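Local coordinates for protein clan CA, family C40, NlpC/P60 superfamily cysteine peptidase (Trichomonas vaginalis, PDB 6BIO) that probably acts as a cysteine peptidase of the NlpC/P60 type, a laterally acquired peptidoglycan hydrolase with which the parasite targets bacteria, at residues Asp205-Leu210 against Arg273-Lys278; Ile222-Thr227 against Pro268-Arg273. All coordinates share one frame; numbering follows the deposited sequence.

Contact 1 of 2, residues Asp205-Leu210 against Arg273-Lys278; sequences DLHGQL and RRYWTK
Arg273 lays its guanidinium across the backbone of Asp205-Leu210 and binds two of its carbonyls. The chain bends at chi2 (-63°), which turns Arg273 CD toward the opposing segment, 3.1 Å from His207 O. Arg273 NH1 donates to Gly208 O at 3.0 Å, with the oxygen slightly tilted from the guanidinium plane. On Asp205 O, NE and NH2 converge in two weak, bent bonds, the shorter 2.9 Å from Arg273 NH2. The flat group is sandwiched: Leu210 CD1 sits over the centre of one face, 3.7 Å above the Arg273 plane, and His207 N over the centre of the other. Gln209 and Arg274 form an antiparallel hydrogen-bonded pair, Arg274 N donating to Gln209 O at 2.8 Å and Gln209 N returning the bond to Arg274 O. Their side chains run alongside each other on one face of the sheet, amide and guanidinium planes 77° apart, and the Arg274 guanidinium continues to a salt bridge with Asp221. A water bridges Gln209 OE1 and Trp276 O. Beyond this pair Gly208, with phi at +78°, brings its CA directly over the Tyr275 ring, a CH-pi contact 3.9 Å from the centroid. The Tyr275 hydroxyl is bonded to Gln204 O. The whole is a short antiparallel edge strand, two residues long, pairing with strand 269-274 at one border of the six-stranded sheet of the NlpC/P60 domain, with an arginine fastening the loop that leads into it.

Contact 2 of 2, residues Ile222-Thr227 against Pro268-Arg273; sequences IITFRT and PVSTIR
Val269 sets CG2 against Phe225 CE1 at 3.7 Å and, at nearly the same distance, against CG2 of Ile223, which shares its face of the sheet with Ile272. On the other face Thr224 does the work. Thr224 OG1 lies between the backbone N and the carbonyl carbon (chi1 60°), where it accepts the N-H of Thr271, with Thr271 N at 3.1 Å. The Thr224 backbone adds two bonds: its N-H donates to Thr271 O, while Ser270 N approaches Thr224 O at 2.8 Å from above the carbonyl plane. Thr224 thus engages two successive N-H groups, those of Ser270 and Thr271, at a beta bulge where the register slips by one residue between Ile223 and Phe225. Arg226 crosses Pro268 at about a right angle, Arg226 NH2 4.0 Å from Pro268 CB, and a water links NH1 to Ser270 OG. At the bulge, the hydroxyls of Thr224, Ser270 and Thr271 all bond OD1 of the buried Asp205, gripped by three hydroxyls. Strand 222-225 lies between 269-274 and 237-243 in the antiparallel sheet, its Thr224 touching Val238, while the Phe225 ring packs against Phe247 of strand 246-251 and meets Tyr265 edge-to-face.

In the fold
Coming from the N terminus, the chain leaves helix 201-204, passes Asp205 and forms the short edge strand 209-210. It then runs on to strand 222-225, through the hairpin strands 237-243, 246-251 and 256-261, and returns as strand 269-274. That last strand slots between the first two, so contact 2 closes the shorter loop, of 40 residues, within the 62-residue loop of contact 1. Arg273 belongs to both. The two contacts also touch directly: Asp205 ties them together, Leu210 packs on Thr271, and Tyr275 on Ile222. Together they join the post-helix loop and the chain's end to the sheet.

Contact 1 of 2, residues Asp205-Leu210 against Arg273-Lys278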
ATOM      1  N   ASP A 205      -2.972  -5.916 -15.166  1.00  7.00           N
ATOM      2  CA  ASP A 205      -3.943  -5.725 -16.252  1.00  7.13           C
ATOM      3  C   ASP A 205      -5.294  -6.350 -15.977  1.00  8.35           C
ATOM      4  O   ASP A 205      -6.252  -6.038 -16.693  1.00  9.40           O
ATOM      5  CB  ASP A 205      -3.361  -6.370 -17.513  1.00  8.18           C
ATOM      6  CG  ASP A 205      -4.243  -6.219 -18.753  1.00  9.35           C
ATOM      7  OD1 ASP A 205      -4.397  -5.070 -19.229  1.00  9.76           O
ATOM      8  OD2 ASP A 205      -4.683  -7.293 -19.246  1.00 10.33           O
ATOM      9  N   LEU A 206      -5.385  -7.279 -15.024  1.00  8.50           N
ATOM     10  CA  LEU A 206      -6.562  -8.137 -14.851  1.00  8.79           C
ATOM     11  C   LEU A 206      -7.400  -7.750 -13.655  1.00  9.77           C
ATOM     12  O   LEU A 206      -8.429  -8.397 -13.398  1.00 11.31           O
ATOM     13  CB  LEU A 206      -6.141  -9.605 -14.715  1.00  9.94           C
ATOM     14  CG  LEU A 206      -5.305 -10.181 -15.852  1.00 11.89           C
ATOM     15  CD1 LEU A 206      -4.953 -11.597 -15.534  1.00 13.03           C
ATOM     16  CD2 LEU A 206      -6.067 -10.102 -17.182  1.00 12.71           C
ATOM     17  N   HIS A 207      -6.975  -6.734 -12.895  1.00  9.49           N
ATOM     18  CA  HIS A 207      -7.658  -6.358 -11.654  1.00  9.05           C
ATOM     19  C   HIS A 207      -7.770  -4.851 -11.577  1.00  8.78           C
ATOM     20  O   HIS A 207      -7.226  -4.129 -12.397  1.00  9.06           O
ATOM     21  CB  HIS A 207      -6.953  -6.954 -10.418  1.00  9.90           C
ATOM     22  CG  HIS A 207      -6.777  -8.436 -10.514  1.00 11.48           C
ATOM     23  ND1 HIS A 207      -7.800  -9.326 -10.247  1.00 13.69           N
ATOM     24  CD2 HIS A 207      -5.717  -9.183 -10.902  1.00 11.82           C
ATOM     25  CE1 HIS A 207      -7.367 -10.557 -10.463  1.00 13.91           C
ATOM     26  NE2 HIS A 207      -6.102 -10.497 -10.853  1.00 13.24           N
ATOM     27  N   GLY A 208      -8.413  -4.377 -10.521  1.00  9.46           N
ATOM     28  CA  GLY A 208      -8.777  -2.986 -10.401  1.00  9.57           C
ATOM     29  C   GLY A 208     -10.003  -2.666 -11.229  1.00 10.56           C
ATOM     30  O   GLY A 208     -10.404  -3.411 -12.116  1.00 12.11           O
ATOM     31  N   GLN A 209     -10.573  -1.501 -10.973  1.00 10.58           N
ATOM     32  CA  GLN A 209     -11.763  -1.095 -11.698  1.00 12.05           C
ATOM     33  C   GLN A 209     -11.363  -0.750 -13.128  1.00 11.94           C
ATOM     34  O   GLN A 209     -10.439   0.022 -13.368  1.00 11.16           O
ATOM     35  CB  GLN A 209     -12.380   0.124 -10.999  1.00 14.92           C
ATOM     36  CG  GLN A 209     -13.613   0.738 -11.690  1.00 18.10           C
ATOM     37  CD  GLN A 209     -13.972   2.091 -11.069  1.00 21.00           C
ATOM     38  OE1 GLN A 209     -13.425   2.487 -10.030  1.00 22.06           O
ATOM     39  NE2 GLN A 209     -14.866   2.814 -11.719  1.00 23.36           N
ATOM     40  N   LEU A 210     -12.089  -1.275 -14.092  1.00 12.51           N
ATOM     41  CA  LEU A 210     -11.781  -1.043 -15.497  1.00 13.33           C
ATOM     42  C   LEU A 210     -12.329   0.304 -15.946  1.00 13.69           C
ATOM     43  O   LEU A 210     -13.527   0.561 -15.824  1.00 15.05           O
ATOM     44  CB  LEU A 210     -12.399  -2.165 -16.328  1.00 15.42           C
ATOM     45  CG  LEU A 210     -12.104  -2.171 -17.824  1.00 17.06           C
ATOM     46  CD1 LEU A 210     -10.623  -2.308 -18.066  1.00 17.58           C
ATOM     47  CD2 LEU A 210     -12.857  -3.298 -18.534  1.00 18.62           C
ATOM     48  N   ARG A 273      -6.719   0.785 -15.424  1.00  7.88           N
ATOM     49  CA  ARG A 273      -7.221   0.167 -14.209  1.00  7.46           C
ATOM     50  C   ARG A 273      -7.072   1.126 -13.034  1.00  7.79           C
ATOM     51  O   ARG A 273      -6.008   1.745 -12.843  1.00  7.57           O
ATOM     52  CB  ARG A 273      -6.456  -1.117 -13.879  1.00  7.61           C
ATOM     53  CG  ARG A 273      -6.613  -2.236 -14.881  1.00  7.94           C
ATOM     54  CD  ARG A 273      -8.024  -2.707 -14.986  1.00  8.16           C
ATOM     55  NE  ARG A 273      -8.129  -3.919 -15.790  1.00  9.87           N
ATOM     56  CZ  ARG A 273      -9.106  -4.808 -15.689  1.00 10.99           C
ATOM     57  NH1 ARG A 273     -10.040  -4.678 -14.764  1.00 11.38           N
ATOM     58  NH2 ARG A 273      -9.111  -5.871 -16.508  1.00 12.09           N
ATOM     59  N   ARG A 274      -8.129   1.213 -12.236  1.00  7.69           N
ATOM     60  CA  ARG A 274      -8.215   2.128 -11.097  1.00  7.63           C
ATOM     61  C   ARG A 274      -8.238   1.287  -9.821  1.00  8.08           C
ATOM     62  O   ARG A 274      -9.223   0.597  -9.524  1.00  8.97           O
ATOM     63  CB  ARG A 274      -9.467   2.993 -11.224  1.00  9.04           C
ATOM     64  CG  ARG A 274      -9.670   3.919 -10.035  1.00  9.73           C
ATOM     65  CD  ARG A 274     -10.706   4.997 -10.319  1.00 10.45           C
ATOM     66  NE  ARG A 274     -10.305   5.778 -11.492  1.00 11.01           N
ATOM     67  CZ  ARG A 274     -11.107   6.539 -12.222  1.00 11.73           C
ATOM     68  NH1 ARG A 274     -12.388   6.708 -11.894  1.00 13.32           N
ATOM     69  NH2 ARG A 274     -10.618   7.158 -13.295  1.00 12.23           N
ATOM     70  N   TYR A 275      -7.128   1.313  -9.100  1.00  7.39           N
ATOM     71  CA  TYR A 275      -6.973   0.541  -7.878  1.00  7.29           C
ATOM     72  C   TYR A 275      -7.305   1.341  -6.633  1.00  8.03           C
ATOM     73  O   TYR A 275      -7.358   0.767  -5.544  1.00  9.83           O
ATOM     74  CB  TYR A 275      -5.550  -0.014  -7.785  1.00  7.59           C
ATOM     75  CG  TYR A 275      -5.319  -1.239  -8.630  1.00  7.50           C
ATOM     76  CD1 TYR A 275      -5.003  -1.147  -9.971  1.00  7.77           C
ATOM     77  CD2 TYR A 275      -5.385  -2.495  -8.059  1.00  8.07           C
ATOM     78  CE1 TYR A 275      -4.768  -2.302 -10.721  1.00  7.52           C
ATOM     79  CE2 TYR A 275      -5.160  -3.645  -8.811  1.00  8.06           C
ATOM     80  CZ  TYR A 275      -4.856  -3.535 -10.136  1.00  7.53           C
ATOM     81  OH  TYR A 275      -4.554  -4.693 -10.827  1.00  7.96           O
ATOM     82  N   TRP A 276      -7.492   2.652  -6.749  1.00  8.33           N
ATOM     83  CA  TRP A 276      -7.915   3.497  -5.644  1.00  9.80           C
ATOM     84  C   TRP A 276      -9.428   3.616  -5.642  1.00 11.24           C
ATOM     85  O   TRP A 276     -10.086   3.476  -6.678  1.00 12.27           O
ATOM     86  CB  TRP A 276      -7.268   4.879  -5.761  1.00  9.35           C
ATOM     87  CG  TRP A 276      -7.505   5.621  -7.053  1.00  9.46           C
ATOM     88  CD1 TRP A 276      -6.808   5.499  -8.227  1.00  9.60           C
ATOM     89  CD2 TRP A 276      -8.517   6.583  -7.284  1.00 10.53           C
ATOM     90  NE1 TRP A 276      -7.319   6.359  -9.160  1.00  9.56           N
ATOM     91  CE2 TRP A 276      -8.371   7.042  -8.604  1.00 10.33           C
ATOM     92  CE3 TRP A 276      -9.528   7.126  -6.494  1.00 11.70           C
ATOM     93  CZ2 TRP A 276      -9.196   8.009  -9.141  1.00 11.48           C
ATOM     94  CZ3 TRP A 276     -10.344   8.067  -7.037  1.00 11.93           C
ATOM     95  CH2 TRP A 276     -10.187   8.499  -8.341  1.00 12.50           C
ATOM     96  N   THR A 277      -9.986   3.813  -4.451  1.00 12.86           N
ATOM     97  CA  THR A 277     -11.437   3.833  -4.313  1.00 16.39           C
ATOM     98  C   THR A 277     -11.948   5.010  -3.526  1.00 18.91           C
ATOM     99  O   THR A 277     -13.167   5.176  -3.423  1.00 21.27           O
ATOM    100  CB  THR A 277     -11.966   2.567  -3.616  1.00 19.12           C
ATOM    101  OG1 THR A 277     -11.560   2.584  -2.260  1.00 21.15           O
ATOM    102  CG2 THR A 277     -11.473   1.314  -4.262  1.00 19.20           C
ATOM    103  N   LYS A 278     -11.081   5.789  -2.932  1.00 18.41           N
ATOM    104  CA  LYS A 278     -11.478   6.900  -2.086  1.00 19.78           C
ATOM    105  C   LYS A 278     -10.340   7.898  -2.134  1.00 19.41           C
ATOM    106  O   LYS A 278      -9.244   7.543  -2.630  1.00 18.36           O
ATOM    107  CB  LYS A 278     -11.689   6.409  -0.647  1.00 22.12           C
ATOM    108  CG  LYS A 278     -10.391   5.915  -0.033  1.00 24.58           C
ATOM    109  CD  LYS A 278     -10.619   4.948   1.116  1.00 26.48           C
ATOM    110  CE  LYS A 278      -9.287   4.425   1.648  1.00 26.87           C
ATOM    111  NZ  LYS A 278      -9.466   3.578   2.889  1.00 26.99           N
ATOM    112  OXT LYS A 278     -10.511   9.036  -1.648  1.00 20.07           O
TER
HETATM  113  O   HOH W   1     -11.813   1.582  -7.789  1.00 30.34           O

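Contact 2 of 2, residues Ile222-Thr227 against Pro268-Arg273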
ATOM      1  N   ILE A 222      -3.589   3.172 -13.513  1.00  7.04           N
ATOM      2  CA  ILE A 222      -2.499   2.537 -14.251  1.00  7.04           C
ATOM      3  C   ILE A 222      -2.969   2.204 -15.656  1.00  6.58           C
ATOM      4  O   ILE A 222      -4.159   2.050 -15.922  1.00  7.71           O
ATOM      5  CB  ILE A 222      -1.882   1.318 -13.550  1.00  7.51           C
ATOM      6  CG1 ILE A 222      -2.826   0.134 -13.501  1.00  9.17           C
ATOM      7  CG2 ILE A 222      -1.361   1.742 -12.144  1.00  8.30           C
ATOM      8  CD1 ILE A 222      -2.176  -1.120 -13.029  1.00 10.95           C
ATOM      9  N   ILE A 223      -2.015   2.227 -16.581  1.00  7.56           N
ATOM     10  CA  ILE A 223      -2.240   1.931 -17.989  1.00  7.36           C
ATOM     11  C   ILE A 223      -1.300   0.805 -18.364  1.00  7.14           C
ATOM     12  O   ILE A 223      -0.086   0.946 -18.207  1.00  7.51           O
ATOM     13  CB  ILE A 223      -1.927   3.149 -18.863  1.00  8.54           C
ATOM     14  CG1 ILE A 223      -2.562   4.440 -18.341  1.00 10.08           C
ATOM     15  CG2 ILE A 223      -2.345   2.875 -20.282  1.00  9.07           C
ATOM     16  CD1 ILE A 223      -1.769   5.676 -18.785  1.00 11.43           C
ATOM     17  N   THR A 224      -1.848  -0.323 -18.828  1.00  6.98           N
ATOM     18  CA  THR A 224      -1.008  -1.411 -19.307  1.00  6.98           C
ATOM     19  C   THR A 224      -0.903  -1.354 -20.825  1.00  6.98           C
ATOM     20  O   THR A 224      -1.777  -0.802 -21.507  1.00  7.88           O
ATOM     21  CB  THR A 224      -1.550  -2.761 -18.852  1.00  7.71           C
ATOM     22  OG1 THR A 224      -2.868  -2.921 -19.372  1.00  8.68           O
ATOM     23  CG2 THR A 224      -1.550  -2.834 -17.324  1.00  8.45           C
ATOM     24  N   PHE A 225       0.193  -1.901 -21.351  1.00  7.68           N
ATOM     25  CA  PHE A 225       0.524  -1.811 -22.760  1.00  7.80           C
ATOM     26  C   PHE A 225       1.075  -3.144 -23.256  1.00  7.85           C
ATOM     27  O   PHE A 225       1.675  -3.929 -22.513  1.00  8.24           O
ATOM     28  CB  PHE A 225       1.596  -0.742 -23.028  1.00  7.22           C
ATOM     29  CG  PHE A 225       1.253   0.670 -22.539  1.00  8.43           C
ATOM     30  CD1 PHE A 225       0.568   1.554 -23.368  1.00  9.40           C
ATOM     31  CD2 PHE A 225       1.626   1.119 -21.269  1.00  8.89           C
ATOM     32  CE1 PHE A 225       0.293   2.868 -22.944  1.00 10.37           C
ATOM     33  CE2 PHE A 225       1.363   2.404 -20.877  1.00  9.10           C
ATOM     34  CZ  PHE A 225       0.698   3.274 -21.700  1.00 10.79           C
ATOM     35  N   ARG A 226       0.917  -3.341 -24.576  1.00  7.99           N
ATOM     36  CA  ARG A 226       1.510  -4.466 -25.286  1.00  9.12           C
ATOM     37  C   ARG A 226       2.659  -3.916 -26.112  1.00  9.98           C
ATOM     38  O   ARG A 226       2.436  -3.225 -27.109  1.00 11.87           O
ATOM     39  CB  ARG A 226       0.452  -5.171 -26.153  1.00  9.34           C
ATOM     40  CG  ARG A 226      -0.755  -5.583 -25.338  1.00 10.67           C
ATOM     41  CD  ARG A 226      -1.602  -6.624 -26.071  1.00 12.39           C
ATOM     42  NE  ARG A 226      -2.114  -6.048 -27.306  1.00 13.18           N
ATOM     43  CZ  ARG A 226      -3.180  -5.281 -27.433  1.00 12.65           C
ATOM     44  NH1 ARG A 226      -4.003  -5.068 -26.416  1.00 13.22           N
ATOM     45  NH2 ARG A 226      -3.472  -4.765 -28.633  1.00 13.00           N
ATOM     46  N   THR A 227       3.892  -4.187 -25.679  1.00  9.64           N
ATOM     47  CA  THR A 227       5.070  -3.555 -26.279  1.00  9.96           C
ATOM     48  C   THR A 227       6.012  -4.516 -26.971  1.00 11.06           C
ATOM     49  O   THR A 227       7.038  -4.058 -27.481  1.00 13.18           O
ATOM     50  CB  THR A 227       5.884  -2.722 -25.257  1.00 10.67           C
ATOM     51  OG1 THR A 227       6.570  -3.592 -24.357  1.00 11.43           O
ATOM     52  CG2 THR A 227       5.002  -1.748 -24.480  1.00 11.19           C
ATOM     53  N   PRO A 268       0.218   0.018 -28.069  1.00 12.36           N
ATOM     54  CA  PRO A 268      -1.207  -0.032 -27.755  1.00 12.16           C
ATOM     55  C   PRO A 268      -1.481  -0.259 -26.283  1.00 10.51           C
ATOM     56  O   PRO A 268      -0.821  -1.058 -25.619  1.00 10.67           O
ATOM     57  CB  PRO A 268      -1.696  -1.231 -28.555  1.00 13.20           C
ATOM     58  CG  PRO A 268      -0.475  -2.043 -28.740  1.00 13.29           C
ATOM     59  CD  PRO A 268       0.622  -1.095 -28.932  1.00 12.29           C
ATOM     60  N   VAL A 269      -2.487   0.453 -25.792  1.00 10.42           N
ATOM     61  CA  VAL A 269      -3.021   0.229 -24.461  1.00 10.39           C
ATOM     62  C   VAL A 269      -3.768  -1.097 -24.441  1.00 10.21           C
ATOM     63  O   VAL A 269      -4.513  -1.425 -25.371  1.00 11.37           O
ATOM     64  CB  VAL A 269      -3.996   1.357 -24.106  1.00 11.24           C
ATOM     65  CG1 VAL A 269      -4.712   1.011 -22.815  1.00 11.28           C
ATOM     66  CG2 VAL A 269      -3.249   2.674 -23.963  1.00 11.91           C
ATOM     67  N   SER A 270      -3.629  -1.819 -23.332  1.00  9.36           N
ATOM     68  CA  SER A 270      -4.465  -2.997 -23.043  1.00  9.13           C
ATOM     69  C   SER A 270      -5.650  -2.569 -22.190  1.00  9.48           C
ATOM     70  O   SER A 270      -6.780  -2.566 -22.664  1.00  9.76           O
ATOM     71  CB  SER A 270      -3.651  -4.081 -22.360  1.00  9.50           C
ATOM     72  OG  SER A 270      -4.475  -5.127 -21.976  1.00 10.51           O
ATOM     73  N   THR A 271      -5.414  -2.199 -20.927  1.00  9.06           N
ATOM     74  CA  THR A 271      -6.485  -1.660 -20.098  1.00  9.06           C
ATOM     75  C   THR A 271      -5.983  -0.495 -19.260  1.00  8.51           C
ATOM     76  O   THR A 271      -4.783  -0.319 -19.033  1.00  8.60           O
ATOM     77  CB  THR A 271      -7.168  -2.719 -19.166  1.00 10.21           C
ATOM     78  OG1 THR A 271      -6.283  -3.165 -18.158  1.00 10.19           O
ATOM     79  CG2 THR A 271      -7.744  -3.904 -19.951  1.00 10.10           C
ATOM     80  N   ILE A 272      -6.940   0.300 -18.812  1.00  8.43           N
ATOM     81  CA  ILE A 272      -6.760   1.335 -17.792  1.00  8.30           C
ATOM     82  C   ILE A 272      -7.459   0.834 -16.540  1.00  7.95           C
ATOM     83  O   ILE A 272      -8.650   0.493 -16.580  1.00  8.94           O
ATOM     84  CB  ILE A 272      -7.351   2.677 -18.255  1.00  9.24           C
ATOM     85  CG1 ILE A 272      -6.709   3.119 -19.597  1.00  9.76           C
ATOM     86  CG2 ILE A 272      -7.154   3.723 -17.147  1.00  9.49           C
ATOM     87  CD1 ILE A 272      -7.453   4.249 -20.244  1.00 11.55           C
ATOM     88  N   ARG A 273      -6.719   0.785 -15.424  1.00  7.88           N
ATOM     89  CA  ARG A 273      -7.221   0.167 -14.209  1.00  7.46           C
ATOM     90  C   ARG A 273      -7.072   1.126 -13.034  1.00  7.79           C
ATOM     91  O   ARG A 273      -6.008   1.745 -12.843  1.00  7.57           O
ATOM     92  CB  ARG A 273      -6.456  -1.117 -13.879  1.00  7.61           C
ATOM     93  CG  ARG A 273      -6.613  -2.236 -14.881  1.00  7.94           C
ATOM     94  CD  ARG A 273      -8.024  -2.707 -14.986  1.00  8.16           C
ATOM     95  NE  ARG A 273      -8.129  -3.919 -15.790  1.00  9.87           N
ATOM     96  CZ  ARG A 273      -9.106  -4.808 -15.689  1.00 10.99           C
ATOM     97  NH1 ARG A 273     -10.040  -4.678 -14.764  1.00 11.38           N
ATOM     98  NH2 ARG A 273      -9.111  -5.871 -16.508  1.00 12.09           N
TER
HETATM   99  O   HOH W   2      -4.456  -6.851 -24.050  1.00 16.26           O